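Local coordinates for protein angel homolog 2 (Homo sapiens, PDB 6RW0) that acts as a 2',3'-cyclic phosphatase of the CCR4 deadenylase family and probably binds mRNA 3' untranslated regions, at residues 105-108 with 109-112. Numbering follows the deposited sequence.
Sequences EVQE and DHYG. With MG (magnesium ion), chain B.
Gln-107, at the N-cap position of helix 108-121, reaches with its side-chain amide to the carboxylate of Asp-109 in the first turn. Gln-107 NE2 donates a hydrogen bond of 2.9 Å to Asp-109 OD1, which lies nearly in the amide plane and accepts through its syn lone pair. With CG set between the backbone N and the carbonyl carbon (chi1 57°), the Asp-109 carboxylate turns back toward Gln-107, and OD1 also lies above the His-110 ring and takes a weak bond from His-110 N. The amide nitrogen NE2 of Gln-107 sits over one face of the His-110 imidazole, toward its rim, 3.3 Å from His-110 CE1, with amide and ring planes 20° apart. Backbone bonds start the helix, Tyr-111 N to Gln-107 O at 2.7 Å and Gly-112 N to Glu-108 O at 3.0 Å. On the buried flank, Val-106 CG1 packs 3.4 Å from Tyr-111 CD1, and the tyrosine ring stacks on Tyr-128.

Further out, Gln-107 OE1 accepts hydrogen bonds from Ser-61 OG and Asp-63 N, while His-110 stacks on Trp-82. At the head of the segment, Glu-105 OE2 binds magnesium at 2.3 Å, and its OE1 accepts from a metal-bound water and from Ser-61 N. Both amide ends of Gln-107 are thus engaged, consistent with a single amide orientation, and tie the helix start to Ser-61 and the start of helix 62-67, where Ser-61 also supports the metal-binding glutamate.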
ATOM      1  N   GLU A 105      -2.308   8.405  -3.475  1.00 13.63           N
ATOM      2  CA  GLU A 105      -3.194   9.394  -4.099  1.00 14.16           C
ATOM      3  C   GLU A 105      -2.869  10.814  -3.646  1.00 14.11           C
ATOM      4  O   GLU A 105      -3.755  11.645  -3.441  1.00 15.45           O
ATOM      5  CB  GLU A 105      -4.670   9.038  -3.947  1.00 15.23           C
ATOM      6  CG  GLU A 105      -4.985   7.811  -4.767  1.00 15.74           C
ATOM      7  CD  GLU A 105      -6.445   7.644  -5.099  1.00 19.37           C
ATOM      8  OE1 GLU A 105      -7.181   8.661  -5.201  1.00 18.21           O
ATOM      9  OE2 GLU A 105      -6.855   6.472  -5.271  1.00 20.79           O
ATOM     10  N   VAL A 106      -1.573  11.082  -3.509  1.00 14.15           N
ATOM     11  CA  VAL A 106      -1.050  12.401  -3.172  1.00 13.55           C
ATOM     12  C   VAL A 106      -0.927  13.182  -4.473  1.00 13.91           C
ATOM     13  O   VAL A 106      -0.083  12.869  -5.318  1.00 15.39           O
ATOM     14  CB  VAL A 106       0.301  12.275  -2.455  1.00 14.01           C
ATOM     15  CG1 VAL A 106       0.958  13.643  -2.251  1.00 16.15           C
ATOM     16  CG2 VAL A 106       0.117  11.491  -1.155  1.00 15.17           C
ATOM     17  N   GLN A 107      -1.781  14.193  -4.639  1.00 14.70           N
ATOM     18  CA  GLN A 107      -1.852  14.953  -5.881  1.00 14.84           C
ATOM     19  C   GLN A 107      -0.737  15.993  -5.930  1.00 14.47           C
ATOM     20  O   GLN A 107      -0.497  16.701  -4.950  1.00 16.09           O
ATOM     21  CB  GLN A 107      -3.226  15.617  -5.968  1.00 15.69           C
ATOM     22  CG  GLN A 107      -3.496  16.300  -7.264  1.00 16.32           C
ATOM     23  CD  GLN A 107      -4.950  16.649  -7.424  1.00 16.21           C
ATOM     24  OE1 GLN A 107      -5.815  15.781  -7.330  1.00 17.88           O
ATOM     25  NE2 GLN A 107      -5.231  17.924  -7.644  1.00 17.31           N
ATOM     26  N   GLU A 108      -0.048  16.073  -7.073  1.00 14.84           N
ATOM     27  CA  GLU A 108       1.197  16.835  -7.140  1.00 16.96           C
ATOM     28  C   GLU A 108       0.991  18.306  -6.784  1.00 16.50           C
ATOM     29  O   GLU A 108       1.767  18.873  -6.002  1.00 17.18           O
ATOM     30  CB  GLU A 108       1.841  16.703  -8.525  1.00 18.10           C
ATOM     31  CG  GLU A 108       3.193  17.440  -8.622  1.00 22.75           C
ATOM     32  CD  GLU A 108       3.747  17.549 -10.042  1.00 32.04           C
ATOM     33  OE1 GLU A 108       2.955  17.694 -10.999  1.00 31.42           O
ATOM     34  OE2 GLU A 108       4.987  17.479 -10.192  1.00 39.60           O
ATOM     35  N   ASP A 109      -0.016  18.963  -7.372  1.00 16.25           N
ATOM     36  CA  ASP A 109      -0.165  20.397  -7.126  1.00 16.35           C
ATOM     37  C   ASP A 109      -0.477  20.664  -5.658  1.00 15.98           C
ATOM     38  O   ASP A 109       0.152  21.518  -5.019  1.00 18.06           O
ATOM     39  CB  ASP A 109      -1.144  21.077  -8.101  1.00 17.66           C
ATOM     40  CG  ASP A 109      -2.550  20.487  -8.114  1.00 19.79           C
ATOM     41  OD1 ASP A 109      -2.852  19.506  -7.413  1.00 18.90           O
ATOM     42  OD2 ASP A 109      -3.380  21.061  -8.859  1.00 26.15           O
ATOM     43  N   HIS A 110      -1.397  19.895  -5.090  1.00 17.08           N
ATOM     44  CA  HIS A 110      -1.715  20.029  -3.676  1.00 15.94           C
ATOM     45  C   HIS A 110      -0.538  19.658  -2.796  1.00 17.42           C
ATOM     46  O   HIS A 110      -0.360  20.223  -1.712  1.00 17.84           O
ATOM     47  CB  HIS A 110      -2.898  19.138  -3.353  1.00 15.84           C
ATOM     48  CG  HIS A 110      -4.146  19.564  -4.038  1.00 16.39           C
ATOM     49  ND1 HIS A 110      -5.224  18.725  -4.212  1.00 17.10           N
ATOM     50  CD2 HIS A 110      -4.494  20.752  -4.576  1.00 18.51           C
ATOM     51  CE1 HIS A 110      -6.185  19.385  -4.831  1.00 17.94           C
ATOM     52  NE2 HIS A 110      -5.774  20.620  -5.056  1.00 19.03           N
ATOM     53  N   TYR A 111       0.257  18.683  -3.218  1.00 15.60           N
ATOM     54  CA  TYR A 111       1.412  18.295  -2.422  1.00 14.55           C
ATOM     55  C   TYR A 111       2.385  19.458  -2.282  1.00 16.16           C
ATOM     56  O   TYR A 111       2.844  19.773  -1.176  1.00 16.45           O
ATOM     57  CB  TYR A 111       2.082  17.103  -3.093  1.00 15.92           C
ATOM     58  CG  TYR A 111       3.322  16.584  -2.413  1.00 15.16           C
ATOM     59  CD1 TYR A 111       3.254  15.932  -1.183  1.00 15.50           C
ATOM     60  CD2 TYR A 111       4.553  16.705  -3.022  1.00 16.37           C
ATOM     61  CE1 TYR A 111       4.400  15.423  -0.580  1.00 14.97           C
ATOM     62  CE2 TYR A 111       5.698  16.215  -2.426  1.00 15.52           C
ATOM     63  CZ  TYR A 111       5.610  15.571  -1.203  1.00 15.75           C
ATOM     64  OH  TYR A 111       6.760  15.072  -0.619  1.00 18.18           O
ATOM     65  N   GLY A 112       2.697  20.123  -3.392  1.00 16.35           N
ATOM     66  CA  GLY A 112       3.626  21.238  -3.328  1.00 17.02           C
ATOM     67  C   GLY A 112       3.067  22.431  -2.576  1.00 17.55           C
ATOM     68  O   GLY A 112       3.792  23.101  -1.835  1.00 20.36           O
TER
HETATM   69 MG    MG B 601      -9.017   5.729  -5.253  0.66 23.44          MG
HETATM   70  O   HOH W   1      -9.325   7.504  -6.511  1.00 26.54           O
HETATM   71  O   HOH W   2     -11.224   5.325  -4.891  1.00 38.06           O
HETATM   72  O   HOH W   3      -9.539   4.283  -7.300  0.94 51.73           O
HETATM   73  O   HOH W   4      -8.883   6.855  -3.131  1.00 19.60           O
HETATM   74  O   HOH W   5      -9.160   3.676  -4.312  0.94 45.58           O